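Local structure of hypothetical protein (2O2X) at residues A[133-136]-A[141-144]; A[10-13]-A[17-20]. The protein removes the C-7 phosphate from D-glycero-beta-D-manno-heptose 1,7-bisphosphate, a step in making ADP-L-glycero-beta-D-manno-heptose. All blocks are in the same frame, centred on the assembly; numbering follows the deposited sequence.

Interaction 1. Residues A[133-136]-A[141-144]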
loop_
_atom_site.group_PDB
_atom_site.type_symbol
_atom_site.label_atom_id
_atom_site.label_comp_id
_atom_site.label_asym_id
_atom_site.label_seq_id
_atom_site.Cartn_x
_atom_site.Cartn_y
_atom_site.Cartn_z
ATOM N N HIS A 133 9.391 -14.924 -0.885
ATOM C CA HIS A 133 8.994 -14.783 0.483
ATOM C C HIS A 133 7.499 -14.458 0.561
ATOM O O HIS A 133 7.007 -13.684 -0.247
ATOM C CB HIS A 133 9.797 -13.694 1.182
ATOM C CG HIS A 133 9.632 -13.713 2.656
ATOM N ND1 HIS A 133 8.570 -13.111 3.302
ATOM C CD2 HIS A 133 10.346 -14.346 3.616
ATOM C CE1 HIS A 133 8.678 -13.316 4.601
ATOM N NE2 HIS A 133 9.756 -14.058 4.818
ATOM N N PRO A 134 6.763 -15.066 1.512
ATOM C CA PRO A 134 5.328 -14.850 1.672
ATOM C C PRO A 134 4.909 -13.372 1.832
ATOM O O PRO A 134 3.754 -13.053 1.541
ATOM C CB PRO A 134 4.975 -15.626 2.941
ATOM C CG PRO A 134 6.021 -16.588 3.124
ATOM C CD PRO A 134 7.270 -16.092 2.448
HETATM N N MSE A 135 5.816 -12.506 2.265
HETATM C CA MSE A 135 5.504 -11.084 2.431
HETATM C C MSE A 135 5.759 -10.263 1.193
HETATM O O MSE A 135 5.411 -9.085 1.159
HETATM C CB MSE A 135 6.287 -10.466 3.577
HETATM C CG MSE A 135 5.959 -11.083 4.904
HETATM SE SE MSE A 135 4.156 -10.714 5.551
HETATM C CE MSE A 135 4.374 -9.210 6.194
ATOM N N ARG A 136 6.374 -10.852 0.174
ATOM C CA ARG A 136 6.748 -10.100 -1.028
ATOM C C ARG A 136 5.617 -10.247 -2.038
ATOM O O ARG A 136 5.334 -11.342 -2.500
ATOM C CB ARG A 136 8.049 -10.594 -1.646
ATOM C CG ARG A 136 8.419 -9.776 -2.862
ATOM C CD ARG A 136 9.516 -10.383 -3.704
ATOM N NE ARG A 136 9.690 -9.656 -4.954
ATOM C CZ ARG A 136 9.205 -10.039 -6.131
ATOM N NH1 ARG A 136 8.522 -11.184 -6.270
ATOM N NH2 ARG A 136 9.446 -9.274 -7.198
ATOM N N GLY A 141 1.087 -11.797 1.817
ATOM C CA GLY A 141 1.413 -11.777 3.244
ATOM C C GLY A 141 1.219 -10.463 3.945
ATOM O O GLY A 141 0.751 -10.417 5.087
HETATM N N MSE A 142 1.598 -9.372 3.290
HETATM C CA MSE A 142 1.495 -8.066 3.982
HETATM C C MSE A 142 0.032 -7.685 4.195
HETATM O O MSE A 142 -0.321 -7.024 5.168
HETATM C CB MSE A 142 2.212 -6.949 3.197
HETATM C CG MSE A 142 3.693 -7.031 3.326
HETATM SE SE MSE A 142 4.630 -5.533 2.503
HETATM C CE MSE A 142 4.439 -6.008 0.671
ATOM N N LEU A 143 -0.835 -8.043 3.240
ATOM C CA LEU A 143 -2.261 -7.768 3.382
ATOM C C LEU A 143 -2.846 -8.633 4.497
ATOM O O LEU A 143 -3.605 -8.152 5.326
ATOM C CB LEU A 143 -3.022 -8.005 2.062
ATOM C CG LEU A 143 -2.802 -7.019 0.910
ATOM C CD1 LEU A 143 -1.421 -7.149 0.301
ATOM C CD2 LEU A 143 -3.882 -7.205 -0.123
ATOM N N VAL A 144 -2.483 -9.907 4.503
ATOM C CA VAL A 144 -2.980 -10.836 5.519
ATOM C C VAL A 144 -2.503 -10.387 6.907
ATOM O O VAL A 144 -3.282 -10.363 7.872
ATOM C CB VAL A 144 -2.538 -12.283 5.178
ATOM C CG1 VAL A 144 -2.800 -13.248 6.347
ATOM C CG2 VAL A 144 -3.217 -12.743 3.928
HETATM O O HOH W 1 2.608 -9.037 0.626
#
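Met-135, whose side chain reaches across to Gly-141 and Met-142, sets its own CA at the edge of the His-133 imidazole, in the ring plane. One face of this ring carries CD of Pro-134, offset toward the rim. Two bonds fix the bend. Met-135 N donates to His-133 ND1 at 3.0 Å, 22° out of the ring plane, and Arg-136 N donates to His-133 O, closing a type I beta turn. The turn presents the carbonyls of Pro-134 and Met-135 to the start of the helix. Gly-141 N gives Pro-134 O a weak hydrogen bond of 3.0 Å, and Gly-141 CA adds a CA-H...O contact to the same oxygen. With no side chain, Gly-141 also lets the selenium in: SE of the selenomethionine Met-135 lies 3.4 Å from Gly-141 C. The Met-135 chain is bent at both chi2 (-68°) and chi3 (-81°). The two bends bring SE against Gly-141 and CE to 3.7 Å from CG of Met-142, also a selenomethionine. The two side chains run obliquely to each other. CE of Met-142 in turn lies 3.3 Å from Met-135 O. A water donates to that oxygen and accepts a hydrogen bond from Met-142 N, with 2.9 Å between the water oxygen and N, so the first turn of the helix is tied to the loop by a bridge. Arg-136, probably a substrate-recognition residue as in related enzymes, ends the turn. Its side chain touches Asn-80 and Cys-118. Met-142 is buried against Val-78 and Asn-80 of strand 75-80 and Leu-116 of strand 114-118, while Met-135 rests on Cys-118. The contact thus seats the start of helix 141-150, and the loop before it, against two neighbouring parallel strands of the central sheet.

Interaction 2. Residues A[10-13]-A[17-20]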
loop_
_atom_site.group_PDB
_atom_site.type_symbol
_atom_site.label_atom_id
_atom_site.label_comp_id
_atom_site.label_asym_id
_atom_site.label_seq_id
_atom_site.Cartn_x
_atom_site.Cartn_y
_atom_site.Cartn_z
ATOM N N HIS A 10 14.395 0.430 14.172
ATOM C CA HIS A 10 13.532 0.080 13.035
ATOM C C HIS A 10 12.544 -1.000 13.452
ATOM O O HIS A 10 12.941 -1.974 14.099
ATOM C CB HIS A 10 14.374 -0.387 11.854
ATOM C CG HIS A 10 15.293 0.672 11.335
ATOM N ND1 HIS A 10 16.539 0.390 10.816
ATOM C CD2 HIS A 10 15.154 2.016 11.281
ATOM C CE1 HIS A 10 17.121 1.519 10.454
ATOM N NE2 HIS A 10 16.299 2.517 10.717
ATOM N N PRO A 11 11.248 -0.827 13.107
ATOM C CA PRO A 11 10.208 -1.799 13.468
ATOM C C PRO A 11 10.240 -3.069 12.592
ATOM O O PRO A 11 9.258 -3.453 11.951
ATOM C CB PRO A 11 8.934 -1.011 13.261
ATOM C CG PRO A 11 9.254 -0.100 12.198
ATOM C CD PRO A 11 10.672 0.314 12.383
ATOM N N LEU A 12 11.368 -3.744 12.615
ATOM C CA LEU A 12 11.537 -4.979 11.858
ATOM C C LEU A 12 10.991 -6.158 12.613
ATOM O O LEU A 12 11.288 -6.321 13.809
ATOM C CB LEU A 12 13.012 -5.214 11.550
ATOM C CG LEU A 12 13.717 -4.136 10.744
ATOM C CD1 LEU A 12 15.148 -4.568 10.504
ATOM C CD2 LEU A 12 12.995 -3.888 9.431
ATOM N N THR A 13 10.209 -6.996 11.951
ATOM C CA THR A 13 9.769 -8.251 12.547
ATOM C C THR A 13 10.711 -9.385 12.149
ATOM O O THR A 13 10.724 -10.439 12.772
ATOM C CB THR A 13 8.338 -8.581 12.137
ATOM O OG1 THR A 13 8.275 -8.635 10.704
ATOM C CG2 THR A 13 7.392 -7.489 12.639
ATOM N N VAL A 17 11.510 -7.539 6.837
ATOM C CA VAL A 17 10.124 -7.119 6.988
ATOM C C VAL A 17 9.966 -6.030 8.024
ATOM O O VAL A 17 10.365 -6.195 9.183
ATOM C CB VAL A 17 9.181 -8.274 7.326
ATOM C CG1 VAL A 17 7.738 -7.761 7.404
ATOM C CG2 VAL A 17 9.315 -9.410 6.326
ATOM N N TRP A 18 9.333 -4.935 7.610
ATOM C CA TRP A 18 9.073 -3.753 8.420
ATOM C C TRP A 18 7.573 -3.637 8.589
ATOM O O TRP A 18 6.844 -3.623 7.584
ATOM C CB TRP A 18 9.605 -2.541 7.667
ATOM C CG TRP A 18 9.325 -1.149 8.195
ATOM C CD1 TRP A 18 8.132 -0.516 8.276
ATOM C CD2 TRP A 18 10.307 -0.180 8.583
ATOM N NE1 TRP A 18 8.295 0.745 8.764
ATOM C CE2 TRP A 18 9.623 0.991 8.940
ATOM C CE3 TRP A 18 11.698 -0.200 8.677
ATOM C CZ2 TRP A 18 10.280 2.130 9.406
ATOM C CZ3 TRP A 18 12.344 0.922 9.115
ATOM C CH2 TRP A 18 11.640 2.070 9.479
ATOM N N ILE A 19 7.080 -3.518 9.822
ATOM C CA ILE A 19 5.654 -3.357 10.083
ATOM C C ILE A 19 5.489 -2.278 11.139
ATOM O O ILE A 19 6.033 -2.392 12.248
ATOM C CB ILE A 19 4.996 -4.647 10.568
ATOM C CG1 ILE A 19 5.266 -5.786 9.580
ATOM C CG2 ILE A 19 3.493 -4.421 10.755
ATOM C CD1 ILE A 19 4.608 -7.108 9.931
ATOM N N GLU A 20 4.749 -1.229 10.800
ATOM C CA GLU A 20 4.708 -0.014 11.616
ATOM C C GLU A 20 3.293 0.553 11.625
ATOM O O GLU A 20 2.751 0.909 10.570
ATOM C CB GLU A 20 5.650 1.020 10.991
ATOM C CG GLU A 20 5.767 2.310 11.710
ATOM C CD GLU A 20 6.615 3.312 10.973
ATOM O OE1 GLU A 20 6.903 3.131 9.745
ATOM O OE2 GLU A 20 6.919 4.336 11.617
#
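Pro-11 lies over one face of the Trp-18 indole. Its CD sits 3.4 Å from the centroid of the six-membered ring, 9° off the normal, a clear CH-pi contact. CG of Pro-11 is 3.5 Å from Trp-18 CE2. His-10 comes obliquely to the benzo end, with CB 3.7 Å from Trp-18 CZ3. CG of Trp-18 lies anti to the backbone N (chi1 173°), which carries the indole under the Pro-11 ring. Its NE1 donates to Glu-20 OE1 at 2.9 Å. The oxygen lies in the indole plane but is met from above the carboxylate plane; the bond helps to set how the ring is turned. With an alanine in place of Trp-18, the Pro-11 ring would probably lose the aromatic face beneath it, and Glu-20 OE1 this donor. Away from the indole, CG2 of Thr-13 packs 3.9 Å from Ile-19 CD1. The backbones are joined by two hydrogen bonds: Ile-19 N donates to Pro-11 O at 3.0 Å and Thr-13 N to Val-17 O at 2.9 Å. Between them, Leu-12 and Trp-18 form an antiparallel non-hydrogen-bonded pair. Pro-11 centres an inverse gamma turn, closed by a weak bond from Leu-12 N to His-10 O. Farther out, Phe-94 meets the indole edge-to-face and Trp-91 also meets it. The arrangement is a beta hairpin that extends one edge of the central sheet of a HAD-like phosphatase, with 12-14 outermost and 17-21 antiparallel to 114-118.

Interactions 1 and 2 meet through Met-135, whose CE packs on CG1 of Val-17 at 3.9 Å. Both combine a buried side with a more exposed one. In interaction 1 the buried residue is Met-142, near Asn-80 and Lys-137, which probably bind substrate. Interaction 2 lies at the edge of the sheet, where Val-17, Trp-18 and Ile-19 are buried. Both contacts use strand 114-118: Met-135 and Met-142 pack on it, while strand 17-21 pairs beside it in the sheet. Helix 141-150, which begins in interaction 1, also touches Thr-13 and Ile-19 of interaction 2. The chemistry differs. Residues 133-136 and 141-144 rely on selenomethionines, one weak direct bond and a water. Residues 10-13 and 17-20 share two backbone hydrogen bonds and an aromatic platform.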